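Local coordinates for protein tRNA dimethylallyltransferase (Staphylococcus epidermidis ATCC 12228, PDB 3D3Q) that probably transfers a dimethylallyl group from dimethylallyl diphosphate to the adenine at position 37 of tRNAs that read codons beginning with uridine, at residues Asn144-Tyr149 against Asn164-Val169; Arg84-Ile89 against Glu194-Leu199. All coordinates share one frame; numbering follows the deposited sequence.

Interaction 1: Asn144-Tyr149 against Asn164-Val169; sequences NKLHEY and NNRKRV
Leu146 lays its CD2 methyl over the guanidinium of Arg166, centred on one face, with CD2 3.6 Å from CZ. Leu146 CD2 also lies 3.8 Å from Arg166 CG, and the two side chains cross nearly perpendicularly. Arg166 runs out extended to NE, and a bend at the last torsion (chi4 63°) turns the guanidinium back, so that its face and Arg166 CG meet the same methyl. Arg166 NH1 is hydrogen-bonded to the carbonyl of Leu141, just before helix 143-153, which ties down the group under the methyl.

About one turn after Arg166 on helix 166-179, Val169 packs beside Leu146. Its CG1 lies 4.2 Å from Leu146 CG, the two side chains running past each other in opposite directions, while CG2 comes to the edge of the His147 ring, 4.2 Å from ND1. That helix begins at an N-cap: Asn165 OD1 accepts from Arg168 N at a long 3.3 Å; the bond is nearly straight at the hydrogen (170°), though the donor stands above the carbonyl plane.

Residues 167-171 probably bind substrate tRNA, as in related enzymes. Helix 143-153 packs on the first turn of helix 166-179, and Leu146 continues along the latter onto Leu170 and Ile173.

Interaction 2: Arg84-Ile89 against Glu194-Leu199; sequences RAEKYI and ENYDTL
A buried hydrophobic layer between helix 78-94 and the approach to strand 197-204 holds this contact, with the ring of Tyr196 reaching from the strand side to the helix. Ile89 meets it with two branches. Its CG2 methyl lies 3.6 Å from Tyr196 CE2, approaching the ring obliquely, and Ile89 CD1 reaches the phenol end, 3.8 Å from Tyr196 CZ. Ile89 has CG1 opposite its carbonyl carbon (chi1 -64°) and CD1 extended beyond it, which carries the second methyl along the ring to 3.7 Å from Tyr196 OH.

One helical turn earlier, Glu86 borders the same phenol oxygen through its aliphatic part: Glu86 CG lies 3.6 Å from Tyr196 OH and CB 3.9 Å. The two side chains cross nearly perpendicularly, and the carboxylate plane stands 86° from that of the ring.

The fold is that of the P-loop NTPases, a parallel sheet flanked by helices, in which strand 197-204 runs beside strand 8-13. Tyr196 stands just before that strand, also touching Pro7, and both Tyr196 and Ile89 rest on Leu112 of helix 106-113. Ile89 touches Leu9 of strand 8-13 as well. Beyond Tyr196, Asp197 centres an inverse gamma turn, and its OD2 forms a salt bridge with Arg314 of helix 300-314.

Along the chain, helix 78-94 comes first, then both halves of interaction 1, and last residues 194-199, so the whole of interaction 1 falls between the two partners of interaction 2. Their centres lie 34 Å apart and their nearest atoms about 13 Å, without touching. The centre of interaction 2, in the parallel-sheet core, lies about 16 Å, and that of interaction 1 about 28 Å, from the centre of the chain. Interaction 1 joins two helices of the all-helical part of the chain between helix 106-113 and strand 197-204. This helical part, which includes one of the likely tRNA-contacting regions, probably extends the RNA-binding surface beyond the P-loop NTPase core.

Interaction 1: Asn144-Tyr149 against Asn164-Val169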
ATOM      1  N   ASN A 144      13.333  13.811 -27.622  1.00 50.90           N
ATOM      2  CA  ASN A 144      13.307  12.843 -28.718  1.00 49.29           C
ATOM      3  C   ASN A 144      14.418  11.796 -28.648  1.00 48.08           C
ATOM      4  O   ASN A 144      14.191  10.627 -28.960  1.00 47.71           O
ATOM      5  CB  ASN A 144      13.353  13.557 -30.081  1.00 48.61           C
ATOM      6  CG  ASN A 144      11.956  13.813 -30.671  1.00 48.40           C
ATOM      7  OD1 ASN A 144      11.234  12.878 -31.042  1.00 47.47           O
ATOM      8  ND2 ASN A 144      11.580  15.086 -30.762  1.00 47.00           N
ATOM      9  N   LYS A 145      15.613  12.194 -28.233  1.00 46.74           N
ATOM     10  CA  LYS A 145      16.703  11.233 -28.163  1.00 46.60           C
ATOM     11  C   LYS A 145      16.360  10.144 -27.150  1.00 44.53           C
ATOM     12  O   LYS A 145      16.655   8.972 -27.370  1.00 43.30           O
ATOM     13  CB  LYS A 145      18.012  11.928 -27.785  1.00 48.77           C
ATOM     14  CG  LYS A 145      19.270  11.165 -28.203  1.00 53.74           C
ATOM     15  CD  LYS A 145      20.549  11.891 -27.734  1.00 57.32           C
ATOM     16  CE  LYS A 145      21.835  11.156 -28.135  1.00 56.95           C
ATOM     17  NZ  LYS A 145      23.019  11.764 -27.466  1.00 57.25           N
ATOM     18  N   LEU A 146      15.718  10.536 -26.054  1.00 43.66           N
ATOM     19  CA  LEU A 146      15.318   9.594 -25.012  1.00 43.08           C
ATOM     20  C   LEU A 146      14.190   8.689 -25.502  1.00 42.35           C
ATOM     21  O   LEU A 146      14.045   7.553 -25.043  1.00 41.00           O
ATOM     22  CB  LEU A 146      14.846  10.340 -23.766  1.00 42.52           C
ATOM     23  CG  LEU A 146      14.302   9.457 -22.639  1.00 41.77           C
ATOM     24  CD1 LEU A 146      15.448   8.720 -21.984  1.00 40.23           C
ATOM     25  CD2 LEU A 146      13.561  10.307 -21.610  1.00 41.41           C
ATOM     26  N   HIS A 147      13.386   9.215 -26.425  1.00 42.50           N
ATOM     27  CA  HIS A 147      12.266   8.477 -27.009  1.00 41.68           C
ATOM     28  C   HIS A 147      12.808   7.410 -27.946  1.00 42.48           C
ATOM     29  O   HIS A 147      12.301   6.289 -27.967  1.00 40.88           O
ATOM     30  CB  HIS A 147      11.354   9.426 -27.786  1.00 40.73           C
ATOM     31  CG  HIS A 147      10.073   8.799 -28.246  1.00 41.03           C
ATOM     32  ND1 HIS A 147       9.128   8.307 -27.372  1.00 40.48           N
ATOM     33  CD2 HIS A 147       9.560   8.624 -29.487  1.00 40.08           C
ATOM     34  CE1 HIS A 147       8.086   7.862 -28.050  1.00 39.24           C
ATOM     35  NE2 HIS A 147       8.324   8.043 -29.337  1.00 38.96           N
ATOM     36  N   GLU A 148      13.830   7.780 -28.726  1.00 44.54           N
ATOM     37  CA  GLU A 148      14.472   6.862 -29.674  1.00 46.10           C
ATOM     38  C   GLU A 148      14.961   5.683 -28.843  1.00 45.31           C
ATOM     39  O   GLU A 148      14.734   4.524 -29.186  1.00 45.45           O
ATOM     40  CB  GLU A 148      15.706   7.488 -30.366  1.00 48.95           C
ATOM     41  CG  GLU A 148      15.558   8.871 -31.066  1.00 53.59           C
ATOM     42  CD  GLU A 148      14.561   8.916 -32.228  1.00 55.67           C
ATOM     43  OE1 GLU A 148      14.469   9.983 -32.897  1.00 55.75           O
ATOM     44  OE2 GLU A 148      13.866   7.900 -32.470  1.00 56.38           O
ATOM     45  N   TYR A 149      15.640   6.011 -27.747  1.00 43.61           N
ATOM     46  CA  TYR A 149      16.183   5.026 -26.829  1.00 41.58           C
ATOM     47  C   TYR A 149      15.104   4.072 -26.364  1.00 40.76           C
ATOM     48  O   TYR A 149      15.309   2.867 -26.320  1.00 41.07           O
ATOM     49  CB  TYR A 149      16.802   5.721 -25.616  1.00 40.50           C
ATOM     50  CG  TYR A 149      17.329   4.760 -24.590  1.00 41.41           C
ATOM     51  CD1 TYR A 149      18.313   3.838 -24.924  1.00 42.25           C
ATOM     52  CD2 TYR A 149      16.833   4.756 -23.286  1.00 42.66           C
ATOM     53  CE1 TYR A 149      18.798   2.929 -23.988  1.00 45.05           C
ATOM     54  CE2 TYR A 149      17.316   3.847 -22.333  1.00 43.90           C
ATOM     55  CZ  TYR A 149      18.299   2.937 -22.697  1.00 44.94           C
ATOM     56  OH  TYR A 149      18.805   2.036 -21.783  1.00 46.88           O
ATOM     57  N   ASN A 164       7.092  13.957 -25.927  1.00 38.11           N
ATOM     58  CA  ASN A 164       7.081  15.122 -25.055  1.00 37.10           C
ATOM     59  C   ASN A 164       6.522  14.781 -23.681  1.00 36.94           C
ATOM     60  O   ASN A 164       6.468  15.633 -22.790  1.00 38.67           O
ATOM     61  CB  ASN A 164       6.286  16.269 -25.701  1.00 37.14           C
ATOM     62  CG  ASN A 164       7.121  17.060 -26.711  1.00 37.37           C
ATOM     63  OD1 ASN A 164       6.628  17.980 -27.368  1.00 36.48           O
ATOM     64  ND2 ASN A 164       8.400  16.708 -26.821  1.00 37.37           N
ATOM     65  N   ASN A 165       6.117  13.532 -23.495  1.00 35.45           N
ATOM     66  CA  ASN A 165       5.604  13.110 -22.196  1.00 35.14           C
ATOM     67  C   ASN A 165       6.727  12.366 -21.481  1.00 34.41           C
ATOM     68  O   ASN A 165       6.589  11.191 -21.135  1.00 34.23           O
ATOM     69  CB  ASN A 165       4.416  12.174 -22.373  1.00 34.78           C
ATOM     70  CG  ASN A 165       3.731  11.873 -21.065  1.00 34.96           C
ATOM     71  OD1 ASN A 165       4.326  12.031 -19.996  1.00 37.78           O
ATOM     72  ND2 ASN A 165       2.485  11.441 -21.132  1.00 31.57           N
ATOM     73  N   ARG A 166       7.832  13.066 -21.252  1.00 33.71           N
ATOM     74  CA  ARG A 166       8.995  12.463 -20.635  1.00 32.41           C
ATOM     75  C   ARG A 166       8.660  11.550 -19.478  1.00 32.61           C
ATOM     76  O   ARG A 166       9.254  10.481 -19.340  1.00 32.21           O
ATOM     77  CB  ARG A 166       9.977  13.528 -20.174  1.00 30.27           C
ATOM     78  CG  ARG A 166      11.384  13.000 -20.040  1.00 29.21           C
ATOM     79  CD  ARG A 166      12.256  13.949 -19.252  1.00 30.19           C
ATOM     80  NE  ARG A 166      13.685  13.624 -19.303  1.00 31.36           N
ATOM     81  CZ  ARG A 166      14.416  13.641 -20.415  1.00 33.14           C
ATOM     82  NH1 ARG A 166      15.702  13.338 -20.355  1.00 35.67           N
ATOM     83  NH2 ARG A 166      13.860  13.945 -21.586  1.00 30.80           N
ATOM     84  N   LYS A 167       7.709  11.953 -18.650  1.00 33.69           N
ATOM     85  CA  LYS A 167       7.338  11.116 -17.510  1.00 36.30           C
ATOM     86  C   LYS A 167       7.032   9.676 -17.912  1.00 36.89           C
ATOM     87  O   LYS A 167       7.747   8.745 -17.527  1.00 37.20           O
ATOM     88  CB  LYS A 167       6.123  11.683 -16.793  1.00 34.08           C
ATOM     89  CG  LYS A 167       6.418  12.075 -15.383  1.00 34.45           C
ATOM     90  CD  LYS A 167       6.555  10.895 -14.462  1.00 33.65           C
ATOM     91  CE  LYS A 167       6.420  11.390 -13.017  1.00 33.89           C
ATOM     92  NZ  LYS A 167       6.583  10.319 -11.999  1.00 33.04           N
ATOM     93  N   ARG A 168       5.960   9.487 -18.674  1.00 37.07           N
ATOM     94  CA  ARG A 168       5.602   8.144 -19.071  1.00 38.08           C
ATOM     95  C   ARG A 168       6.726   7.401 -19.797  1.00 36.42           C
ATOM     96  O   ARG A 168       6.843   6.184 -19.661  1.00 36.69           O
ATOM     97  CB  ARG A 168       4.331   8.150 -19.911  1.00 41.03           C
ATOM     98  CG  ARG A 168       3.071   8.038 -19.070  1.00 45.62           C
ATOM     99  CD  ARG A 168       1.887   7.568 -19.917  1.00 50.99           C
ATOM    100  NE  ARG A 168       2.178   6.317 -20.635  1.00 53.70           N
ATOM    101  CZ  ARG A 168       1.285   5.662 -21.378  1.00 55.38           C
ATOM    102  NH1 ARG A 168       0.047   6.140 -21.503  1.00 57.21           N
ATOM    103  NH2 ARG A 168       1.623   4.533 -21.984  1.00 54.50           N
ATOM    104  N   VAL A 169       7.558   8.126 -20.544  1.00 33.11           N
ATOM    105  CA  VAL A 169       8.651   7.498 -21.260  1.00 30.14           C
ATOM    106  C   VAL A 169       9.688   6.969 -20.284  1.00 30.72           C
ATOM    107  O   VAL A 169      10.202   5.857 -20.458  1.00 29.71           O
ATOM    108  CB  VAL A 169       9.330   8.470 -22.258  1.00 29.95           C
ATOM    109  CG1 VAL A 169      10.507   7.796 -22.957  1.00 27.38           C
ATOM    110  CG2 VAL A 169       8.324   8.927 -23.305  1.00 31.20           C
TER

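Interaction 2: Arg84-Ile89 against Glu194-Leu199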
ATOM      1  N   ARG A  84     -13.233 -12.806   0.466  1.00 40.35           N
ATOM      2  CA  ARG A  84     -14.098 -11.961   1.323  1.00 39.35           C
ATOM      3  C   ARG A  84     -14.314 -10.554   0.762  1.00 37.92           C
ATOM      4  O   ARG A  84     -15.418 -10.021   0.828  1.00 36.85           O
ATOM      5  CB  ARG A  84     -13.516 -11.831   2.740  1.00 36.67           C
ATOM      6  CG  ARG A  84     -13.293 -13.137   3.447  1.00 36.15           C
ATOM      7  CD  ARG A  84     -13.019 -12.926   4.928  1.00 38.44           C
ATOM      8  NE  ARG A  84     -12.647 -14.184   5.573  1.00 40.06           N
ATOM      9  CZ  ARG A  84     -13.192 -14.653   6.692  1.00 40.78           C
ATOM     10  NH1 ARG A  84     -14.147 -13.968   7.315  1.00 40.28           N
ATOM     11  NH2 ARG A  84     -12.784 -15.821   7.176  1.00 41.15           N
ATOM     12  N   ALA A  85     -13.253  -9.963   0.222  1.00 37.30           N
ATOM     13  CA  ALA A  85     -13.350  -8.638  -0.348  1.00 38.07           C
ATOM     14  C   ALA A  85     -14.260  -8.612  -1.585  1.00 38.96           C
ATOM     15  O   ALA A  85     -15.071  -7.704  -1.722  1.00 38.84           O
ATOM     16  CB  ALA A  85     -11.962  -8.109  -0.686  1.00 37.62           C
ATOM     17  N   GLU A  86     -14.147  -9.601  -2.474  1.00 40.01           N
ATOM     18  CA  GLU A  86     -14.986  -9.628  -3.678  1.00 40.70           C
ATOM     19  C   GLU A  86     -16.461  -9.668  -3.327  1.00 39.19           C
ATOM     20  O   GLU A  86     -17.276  -9.046  -3.999  1.00 37.95           O
ATOM     21  CB  GLU A  86     -14.661 -10.839  -4.571  1.00 43.09           C
ATOM     22  CG  GLU A  86     -13.230 -10.895  -5.095  1.00 48.93           C
ATOM     23  CD  GLU A  86     -12.972 -12.063  -6.049  1.00 52.55           C
ATOM     24  OE1 GLU A  86     -13.470 -12.020  -7.197  1.00 56.38           O
ATOM     25  OE2 GLU A  86     -12.280 -13.035  -5.653  1.00 54.39           O
ATOM     26  N   LYS A  87     -16.811 -10.399  -2.278  1.00 38.58           N
ATOM     27  CA  LYS A  87     -18.205 -10.481  -1.887  1.00 38.74           C
ATOM     28  C   LYS A  87     -18.680  -9.118  -1.383  1.00 37.94           C
ATOM     29  O   LYS A  87     -19.720  -8.632  -1.814  1.00 37.92           O
ATOM     30  CB  LYS A  87     -18.396 -11.560  -0.814  1.00 40.10           C
ATOM     31  CG  LYS A  87     -18.032 -12.972  -1.281  1.00 40.60           C
ATOM     32  CD  LYS A  87     -17.955 -13.951  -0.108  1.00 42.69           C
ATOM     33  CE  LYS A  87     -17.496 -15.354  -0.552  1.00 42.87           C
ATOM     34  NZ  LYS A  87     -17.171 -16.278   0.592  1.00 39.82           N
ATOM     35  N   TYR A  88     -17.907  -8.497  -0.494  1.00 36.95           N
ATOM     36  CA  TYR A  88     -18.260  -7.188   0.048  1.00 37.15           C
ATOM     37  C   TYR A  88     -18.333  -6.114  -1.049  1.00 37.80           C
ATOM     38  O   TYR A  88     -19.228  -5.267  -1.061  1.00 37.94           O
ATOM     39  CB  TYR A  88     -17.258  -6.749   1.128  1.00 37.25           C
ATOM     40  CG  TYR A  88     -17.381  -7.456   2.474  1.00 39.23           C
ATOM     41  CD1 TYR A  88     -16.355  -8.290   2.943  1.00 41.10           C
ATOM     42  CD2 TYR A  88     -18.488  -7.245   3.308  1.00 38.28           C
ATOM     43  CE1 TYR A  88     -16.420  -8.889   4.206  1.00 41.52           C
ATOM     44  CE2 TYR A  88     -18.564  -7.841   4.580  1.00 38.86           C
ATOM     45  CZ  TYR A  88     -17.525  -8.660   5.018  1.00 41.28           C
ATOM     46  OH  TYR A  88     -17.576  -9.255   6.260  1.00 40.69           O
ATOM     47  N   ILE A  89     -17.395  -6.144  -1.979  1.00 37.05           N
ATOM     48  CA  ILE A  89     -17.406  -5.169  -3.049  1.00 36.98           C
ATOM     49  C   ILE A  89     -18.706  -5.270  -3.865  1.00 37.79           C
ATOM     50  O   ILE A  89     -19.192  -4.261  -4.375  1.00 37.75           O
ATOM     51  CB  ILE A  89     -16.176  -5.349  -3.978  1.00 35.57           C
ATOM     52  CG1 ILE A  89     -14.891  -5.070  -3.184  1.00 33.73           C
ATOM     53  CG2 ILE A  89     -16.289  -4.432  -5.178  1.00 33.51           C
ATOM     54  CD1 ILE A  89     -13.608  -5.337  -3.947  1.00 30.08           C
ATOM     55  N   GLU A 194      -8.115  -7.179 -15.381  1.00 47.75           N
ATOM     56  CA  GLU A 194      -8.632  -6.342 -14.303  1.00 49.40           C
ATOM     57  C   GLU A 194     -10.096  -6.599 -13.990  1.00 48.31           C
ATOM     58  O   GLU A 194     -10.935  -6.625 -14.877  1.00 48.33           O
ATOM     59  CB  GLU A 194      -8.436  -4.863 -14.624  1.00 51.42           C
ATOM     60  CG  GLU A 194      -9.088  -4.425 -15.909  1.00 56.87           C
ATOM     61  CD  GLU A 194      -8.894  -2.941 -16.172  1.00 60.08           C
ATOM     62  OE1 GLU A 194      -9.231  -2.483 -17.296  1.00 61.22           O
ATOM     63  OE2 GLU A 194      -8.413  -2.232 -15.251  1.00 60.95           O
ATOM     64  N   ASN A 195     -10.388  -6.764 -12.708  1.00 46.51           N
ATOM     65  CA  ASN A 195     -11.726  -7.041 -12.281  1.00 45.67           C
ATOM     66  C   ASN A 195     -12.549  -5.814 -12.009  1.00 45.98           C
ATOM     67  O   ASN A 195     -13.767  -5.884 -12.021  1.00 47.00           O
ATOM     68  CB  ASN A 195     -11.703  -7.914 -11.040  1.00 47.07           C
ATOM     69  CG  ASN A 195     -10.917  -9.192 -11.255  1.00 48.46           C
ATOM     70  OD1 ASN A 195     -10.962  -9.782 -12.338  1.00 49.07           O
ATOM     71  ND2 ASN A 195     -10.185  -9.625 -10.229  1.00 48.06           N
ATOM     72  N   TYR A 196     -11.912  -4.681 -11.767  1.00 46.29           N
ATOM     73  CA  TYR A 196     -12.683  -3.487 -11.473  1.00 47.17           C
ATOM     74  C   TYR A 196     -12.208  -2.239 -12.184  1.00 47.82           C
ATOM     75  O   TYR A 196     -11.076  -2.169 -12.660  1.00 47.37           O
ATOM     76  CB  TYR A 196     -12.675  -3.219  -9.962  1.00 46.04           C
ATOM     77  CG  TYR A 196     -12.956  -4.434  -9.108  1.00 45.49           C
ATOM     78  CD1 TYR A 196     -11.924  -5.269  -8.679  1.00 44.85           C
ATOM     79  CD2 TYR A 196     -14.259  -4.745  -8.719  1.00 45.74           C
ATOM     80  CE1 TYR A 196     -12.190  -6.382  -7.873  1.00 44.31           C
ATOM     81  CE2 TYR A 196     -14.535  -5.851  -7.924  1.00 43.91           C
ATOM     82  CZ  TYR A 196     -13.505  -6.660  -7.503  1.00 43.56           C
ATOM     83  OH  TYR A 196     -13.808  -7.734  -6.702  1.00 42.22           O
ATOM     84  N   ASP A 197     -13.105  -1.259 -12.252  1.00 48.93           N
ATOM     85  CA  ASP A 197     -12.804   0.045 -12.843  1.00 50.31           C
ATOM     86  C   ASP A 197     -12.110   0.808 -11.712  1.00 50.43           C
ATOM     87  O   ASP A 197     -12.653   1.782 -11.175  1.00 51.08           O
ATOM     88  CB  ASP A 197     -14.094   0.776 -13.220  1.00 51.47           C
ATOM     89  CG  ASP A 197     -13.845   2.225 -13.589  1.00 53.27           C
ATOM     90  OD1 ASP A 197     -14.797   3.034 -13.584  1.00 53.86           O
ATOM     91  OD2 ASP A 197     -12.680   2.561 -13.883  1.00 55.59           O
ATOM     92  N   THR A 198     -10.905   0.362 -11.363  1.00 49.76           N
ATOM     93  CA  THR A 198     -10.139   0.929 -10.250  1.00 49.28           C
ATOM     94  C   THR A 198      -9.612   2.356 -10.352  1.00 47.06           C
ATOM     95  O   THR A 198      -9.238   2.828 -11.418  1.00 46.55           O
ATOM     96  CB  THR A 198      -8.931   0.012  -9.890  1.00 50.79           C
ATOM     97  OG1 THR A 198      -7.884   0.198 -10.851  1.00 52.00           O
ATOM     98  CG2 THR A 198      -9.351  -1.463  -9.886  1.00 51.01           C
ATOM     99  N   LEU A 199      -9.607   3.029  -9.209  1.00 46.23           N
ATOM    100  CA  LEU A 199      -9.091   4.381  -9.096  1.00 45.60           C
ATOM    101  C   LEU A 199      -8.019   4.258  -8.015  1.00 44.21           C
ATOM    102  O   LEU A 199      -8.204   4.683  -6.880  1.00 44.85           O
ATOM    103  CB  LEU A 199     -10.195   5.351  -8.669  1.00 44.96           C
ATOM    104  CG  LEU A 199      -9.801   6.802  -8.359  1.00 44.18           C
ATOM    105  CD1 LEU A 199      -8.704   7.311  -9.288  1.00 43.89           C
ATOM    106  CD2 LEU A 199     -11.046   7.647  -8.475  1.00 45.05           C
TER